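Peptidoglycan D,D-transpeptidase MrdA (Pseudomonas aeruginosa, PDB 7KIS) probably cross-links the peptidoglycan of the bacterial cell wall as a penicillin-binding D,D-transpeptidase. Local coordinates at residues Phe408-Ala422 with Met455-Leu469. Sequence-based numbering, arbitrary orientation.
Sequences FGFGQKVALDMFGEA and MQATPIQLAQMTALL
Gln461 reaches from the first turn of helix 459-469 into segment 408-422. Its NE2 donates to Gln412 O at 2.5 Å. The oxygen lies in the plane of the amide, while the donor stands above the carbonyl plane of Gln412. NE2 also bonds to the carbonyl O of Asp423, the residue after Ala422. OE1 accepts from Thr458 N (3.1 Å), and Thr458 OG1 accepts from Gln461 N. This capping box closes the helix start, with Thr458 as N-cap. The amide is thus held at both ends. A water donates to both Phe408 O and Gln461 O, joining the two backbones. Inside segment 408-422, Glu421 OE1 accepts from Val414 N and OE2 from Ala415 N. OE1 also lies 3.5 Å from Ile460 CG2.

The contact lies in the transpeptidase domain. The side chain of Met465 is about 10 Å from that of Ser327, the predicted acyl-ester serine. Leu462 and Thr466 lie against strand 566-572 of the five-stranded antiparallel sheet, while segment 408-422 packs against Ile460, Gln461, Gln464, Met465 and Leu468. Gly409 ends the preceding helix 398-407 in a Schellman motif.

Phe408 and Phe410 form one apolar group. Met455 CE sits over one face of the Phe410 ring, offset toward the rim, in a CH-pi contact 4.2 Å from its centroid. Met465 SD meets the same ring at its edge, 3.6 Å from CZ, a Met-aromatic contact. Met465 CG touches the edge of Phe408. Leu468 CD2 lies over a face of Phe408.

Val414 and Met418 form another group on Ile460. Val414 CG2 packs on Ile460 CG1 at 3.7 Å. Met418 CE and Ile460 CD1 meet tip to tip.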
loop_
_atom_site.group_PDB
_atom_site.type_symbol
_atom_site.label_atom_id
_atom_site.label_comp_id
_atom_site.label_asym_id
_atom_site.label_seq_id
_atom_site.Cartn_x
_atom_site.Cartn_y
_atom_site.Cartn_z
ATOM N N PHE A 408 4.109 -13.202 1.720
ATOM C CA PHE A 408 3.035 -12.223 1.642
ATOM C C PHE A 408 3.520 -10.862 1.159
ATOM O O PHE A 408 2.701 -9.953 0.986
ATOM C CB PHE A 408 2.356 -12.067 3.006
ATOM C CG PHE A 408 1.080 -12.846 3.144
ATOM C CD1 PHE A 408 1.101 -14.226 3.249
ATOM C CD2 PHE A 408 -0.143 -12.196 3.166
ATOM C CE1 PHE A 408 -0.076 -14.945 3.374
ATOM C CE2 PHE A 408 -1.323 -12.907 3.291
ATOM C CZ PHE A 408 -1.288 -14.283 3.396
ATOM N N GLY A 409 4.824 -10.698 0.951
ATOM C CA GLY A 409 5.377 -9.467 0.427
ATOM C C GLY A 409 6.041 -8.557 1.436
ATOM O O GLY A 409 6.424 -7.439 1.072
ATOM N N PHE A 410 6.201 -8.995 2.681
ATOM C CA PHE A 410 6.895 -8.211 3.695
ATOM C C PHE A 410 8.391 -8.494 3.643
ATOM O O PHE A 410 8.808 -9.653 3.561
ATOM C CB PHE A 410 6.338 -8.519 5.085
ATOM C CG PHE A 410 4.890 -8.152 5.251
ATOM C CD1 PHE A 410 4.495 -6.825 5.257
ATOM C CD2 PHE A 410 3.924 -9.135 5.394
ATOM C CE1 PHE A 410 3.163 -6.483 5.406
ATOM C CE2 PHE A 410 2.590 -8.800 5.542
ATOM C CZ PHE A 410 2.209 -7.472 5.549
ATOM N N GLY A 411 9.193 -7.433 3.694
ATOM C CA GLY A 411 10.633 -7.567 3.591
ATOM C C GLY A 411 11.243 -6.781 2.447
ATOM O O GLY A 411 12.076 -5.900 2.677
ATOM N N GLN A 412 10.883 -7.120 1.214
ATOM C CA GLN A 412 11.247 -6.356 0.026
ATOM C C GLN A 412 10.001 -5.718 -0.588
ATOM O O GLN A 412 8.882 -5.872 -0.090
ATOM C CB GLN A 412 12.000 -7.220 -0.986
ATOM C CG GLN A 412 11.332 -8.515 -1.370
ATOM C CD GLN A 412 12.241 -9.374 -2.228
ATOM O OE1 GLN A 412 13.460 -9.195 -2.228
ATOM N NE2 GLN A 412 11.655 -10.307 -2.966
ATOM N N LYS A 413 10.208 -4.992 -1.686
ATOM C CA LYS A 413 9.137 -4.233 -2.314
ATOM C C LYS A 413 8.204 -5.153 -3.091
ATOM O O LYS A 413 8.587 -6.243 -3.526
ATOM C CB LYS A 413 9.723 -3.195 -3.273
ATOM C CG LYS A 413 10.504 -3.839 -4.413
ATOM C CD LYS A 413 11.832 -3.159 -4.696
ATOM C CE LYS A 413 11.650 -1.865 -5.463
ATOM N NZ LYS A 413 12.964 -1.302 -5.885
ATOM N N VAL A 414 6.962 -4.705 -3.252
ATOM C CA VAL A 414 5.902 -5.525 -3.816
ATOM C C VAL A 414 5.507 -5.058 -5.212
ATOM O O VAL A 414 5.275 -5.881 -6.100
ATOM C CB VAL A 414 4.672 -5.563 -2.882
ATOM C CG1 VAL A 414 4.923 -6.501 -1.719
ATOM C CG2 VAL A 414 4.336 -4.170 -2.384
ATOM N N ALA A 415 5.420 -3.747 -5.422
ATOM C CA ALA A 415 4.821 -3.210 -6.633
ATOM C C ALA A 415 5.724 -3.444 -7.842
ATOM O O ALA A 415 6.919 -3.726 -7.721
ATOM C CB ALA A 415 4.536 -1.718 -6.475
ATOM N N LEU A 416 5.127 -3.312 -9.027
ATOM C CA LEU A 416 5.849 -3.490 -10.280
ATOM C C LEU A 416 6.561 -2.219 -10.729
ATOM O O LEU A 416 7.715 -2.285 -11.166
ATOM C CB LEU A 416 4.892 -3.964 -11.378
ATOM C CG LEU A 416 5.481 -4.091 -12.785
ATOM C CD1 LEU A 416 6.662 -5.053 -12.795
ATOM C CD2 LEU A 416 4.419 -4.538 -13.774
ATOM N N ASP A 417 5.906 -1.061 -10.624
ATOM C CA ASP A 417 6.414 0.176 -11.211
ATOM C C ASP A 417 6.247 1.357 -10.251
ATOM O O ASP A 417 5.585 2.348 -10.544
ATOM C CB ASP A 417 5.713 0.459 -12.538
ATOM C CG ASP A 417 4.209 0.265 -12.455
ATOM O OD1 ASP A 417 3.660 0.319 -11.336
ATOM O OD2 ASP A 417 3.575 0.059 -13.512
ATOM N N MET A 418 6.860 1.257 -9.075
ATOM C CA MET A 418 6.844 2.333 -8.092
ATOM C C MET A 418 8.277 2.719 -7.755
ATOM O O MET A 418 9.036 1.900 -7.226
ATOM C CB MET A 418 6.078 1.916 -6.837
ATOM C CG MET A 418 4.571 1.892 -7.034
ATOM S SD MET A 418 3.647 1.579 -5.520
ATOM C CE MET A 418 1.979 1.458 -6.159
ATOM N N PHE A 419 8.643 3.964 -8.059
ATOM C CA PHE A 419 10.021 4.409 -7.903
ATOM C C PHE A 419 10.347 4.665 -6.439
ATOM O O PHE A 419 9.633 5.402 -5.751
ATOM C CB PHE A 419 10.302 5.671 -8.716
ATOM C CG PHE A 419 11.701 6.187 -8.531
ATOM C CD1 PHE A 419 12.779 5.487 -9.043
ATOM C CD2 PHE A 419 11.942 7.346 -7.809
ATOM C CE1 PHE A 419 14.070 5.939 -8.862
ATOM C CE2 PHE A 419 13.235 7.807 -7.624
ATOM C CZ PHE A 419 14.300 7.099 -8.149
ATOM N N GLY A 420 11.430 4.055 -5.966
ATOM C CA GLY A 420 11.908 4.315 -4.624
ATOM C C GLY A 420 11.089 3.671 -3.533
ATOM O O GLY A 420 10.975 4.233 -2.439
ATOM N N GLU A 421 10.509 2.505 -3.798
ATOM C CA GLU A 421 9.742 1.806 -2.777
ATOM C C GLU A 421 10.689 1.222 -1.737
ATOM O O GLU A 421 11.612 0.476 -2.073
ATOM C CB GLU A 421 8.899 0.703 -3.417
ATOM C CG GLU A 421 7.664 0.307 -2.621
ATOM C CD GLU A 421 7.071 -1.011 -3.089
ATOM O OE1 GLU A 421 6.608 -1.797 -2.235
ATOM O OE2 GLU A 421 7.070 -1.261 -4.313
ATOM N N ALA A 422 10.458 1.564 -0.474
ATOM C CA ALA A 422 11.291 1.046 0.600
ATOM C C ALA A 422 11.005 -0.434 0.804
ATOM O O ALA A 422 9.860 -0.880 0.701
ATOM C CB ALA A 422 11.047 1.821 1.895
ATOM N N MET A 455 9.728 -4.936 13.095
ATOM C CA MET A 455 9.086 -5.139 11.803
ATOM C C MET A 455 8.665 -3.811 11.190
ATOM O O MET A 455 8.062 -2.964 11.856
ATOM C CB MET A 455 7.874 -6.059 11.954
ATOM C CG MET A 455 7.245 -6.462 10.630
ATOM S SD MET A 455 5.660 -7.295 10.828
ATOM C CE MET A 455 5.361 -7.867 9.158
ATOM N N GLN A 456 8.995 -3.633 9.914
ATOM C CA GLN A 456 8.675 -2.426 9.167
ATOM C C GLN A 456 7.875 -2.800 7.930
ATOM O O GLN A 456 8.206 -3.767 7.236
ATOM C CB GLN A 456 9.949 -1.679 8.759
ATOM C CG GLN A 456 10.903 -1.395 9.906
ATOM C CD GLN A 456 11.057 0.087 10.183
ATOM O OE1 GLN A 456 10.128 0.868 9.981
ATOM N NE2 GLN A 456 12.235 0.482 10.648
ATOM N N ALA A 457 6.825 -2.031 7.656
ATOM C CA ALA A 457 5.956 -2.311 6.522
ATOM C C ALA A 457 5.466 -1.001 5.924
ATOM O O ALA A 457 5.057 -0.098 6.658
ATOM C CB ALA A 457 4.770 -3.186 6.944
ATOM N N THR A 458 5.512 -0.906 4.587
ATOM C CA THR A 458 5.007 0.226 3.828
ATOM C C THR A 458 3.513 0.063 3.559
ATOM O O THR A 458 3.019 -1.061 3.429
ATOM C CB THR A 458 5.751 0.355 2.500
ATOM O OG1 THR A 458 5.614 -0.859 1.751
ATOM C CG2 THR A 458 7.229 0.632 2.742
ATOM N N PRO A 459 2.774 1.174 3.469
ATOM C CA PRO A 459 1.322 1.077 3.240
ATOM C C PRO A 459 0.948 0.353 1.958
ATOM O O PRO A 459 -0.214 -0.044 1.807
ATOM C CB PRO A 459 0.874 2.544 3.205
ATOM C CG PRO A 459 1.908 3.267 3.999
ATOM C CD PRO A 459 3.200 2.562 3.714
ATOM N N ILE A 460 1.886 0.166 1.030
ATOM C CA ILE A 460 1.596 -0.633 -0.156
ATOM C C ILE A 460 1.815 -2.114 0.136
ATOM O O ILE A 460 1.064 -2.968 -0.347
ATOM C CB ILE A 460 2.447 -0.146 -1.345
ATOM C CG1 ILE A 460 2.316 -1.099 -2.537
ATOM C CG2 ILE A 460 3.905 0.017 -0.939
ATOM C CD1 ILE A 460 0.937 -1.115 -3.155
ATOM N N GLN A 461 2.839 -2.439 0.930
ATOM C CA GLN A 461 3.010 -3.813 1.396
ATOM C C GLN A 461 1.784 -4.285 2.167
ATOM O O GLN A 461 1.401 -5.457 2.085
ATOM C CB GLN A 461 4.262 -3.920 2.264
ATOM C CG GLN A 461 5.530 -4.243 1.498
ATOM C CD GLN A 461 6.774 -4.064 2.342
ATOM O OE1 GLN A 461 6.715 -3.515 3.441
ATOM N NE2 GLN A 461 7.909 -4.529 1.833
ATOM N N LEU A 462 1.155 -3.381 2.922
ATOM C CA LEU A 462 -0.075 -3.721 3.629
ATOM C C LEU A 462 -1.226 -3.938 2.656
ATOM O O LEU A 462 -1.967 -4.922 2.765
ATOM C CB LEU A 462 -0.429 -2.620 4.630
ATOM C CG LEU A 462 0.185 -2.668 6.030
ATOM C CD1 LEU A 462 1.516 -1.939 6.062
ATOM C CD2 LEU A 462 -0.773 -2.066 7.039
ATOM N N ALA A 463 -1.394 -3.021 1.700
ATOM C CA ALA A 463 -2.498 -3.129 0.749
ATOM C C ALA A 463 -2.363 -4.367 -0.126
ATOM O O ALA A 463 -3.368 -4.991 -0.486
ATOM C CB ALA A 463 -2.572 -1.870 -0.114
ATOM N N GLN A 464 -1.132 -4.737 -0.483
ATOM C CA GLN A 464 -0.932 -5.952 -1.266
ATOM C C GLN A 464 -1.276 -7.192 -0.450
ATOM O O GLN A 464 -1.823 -8.163 -0.985
ATOM C CB GLN A 464 0.508 -6.018 -1.778
ATOM C CG GLN A 464 0.860 -7.307 -2.510
ATOM C CD GLN A 464 -0.166 -7.692 -3.564
ATOM O OE1 GLN A 464 -0.713 -6.838 -4.264
ATOM N NE2 GLN A 464 -0.430 -8.989 -3.681
ATOM N N MET A 465 -0.964 -7.176 0.848
ATOM C CA MET A 465 -1.393 -8.262 1.722
ATOM C C MET A 465 -2.912 -8.337 1.789
ATOM O O MET A 465 -3.488 -9.430 1.820
ATOM C CB MET A 465 -0.800 -8.073 3.118
ATOM C CG MET A 465 -1.510 -8.860 4.205
ATOM S SD MET A 465 -1.313 -8.131 5.841
ATOM C CE MET A 465 -2.688 -8.887 6.702
ATOM N N THR A 466 -3.579 -7.181 1.799
ATOM C CA THR A 466 -5.037 -7.166 1.814
ATOM C C THR A 466 -5.607 -7.722 0.516
ATOM O O THR A 466 -6.574 -8.493 0.535
ATOM C CB THR A 466 -5.543 -5.744 2.051
ATOM O OG1 THR A 466 -4.722 -5.102 3.034
ATOM C CG2 THR A 466 -6.981 -5.771 2.534
ATOM N N ALA A 467 -5.028 -7.336 -0.624
ATOM C CA ALA A 467 -5.440 -7.917 -1.896
ATOM C C ALA A 467 -5.130 -9.405 -1.957
ATOM O O ALA A 467 -5.866 -10.168 -2.593
ATOM C CB ALA A 467 -4.760 -7.187 -3.055
ATOM N N LEU A 468 -4.048 -9.833 -1.302
ATOM C CA LEU A 468 -3.691 -11.248 -1.290
ATOM C C LEU A 468 -4.727 -12.079 -0.545
ATOM O O LEU A 468 -5.103 -13.166 -0.999
ATOM C CB LEU A 468 -2.312 -11.424 -0.661
ATOM C CG LEU A 468 -1.346 -12.414 -1.309
ATOM C CD1 LEU A 468 -1.476 -12.398 -2.824
ATOM C CD2 LEU A 468 0.072 -12.078 -0.885
ATOM N N LEU A 469 -5.201 -11.586 0.600
ATOM C CA LEU A 469 -6.259 -12.285 1.320
ATOM C C LEU A 469 -7.556 -12.299 0.523
ATOM O O LEU A 469 -8.348 -13.241 0.640
ATOM C CB LEU A 469 -6.479 -11.637 2.687
ATOM C CG LEU A 469 -5.320 -11.788 3.674
ATOM C CD1 LEU A 469 -5.442 -10.787 4.815
ATOM C CD2 LEU A 469 -5.257 -13.209 4.204
HETATM O O HOH W 1 2.895 -7.301 1.160
#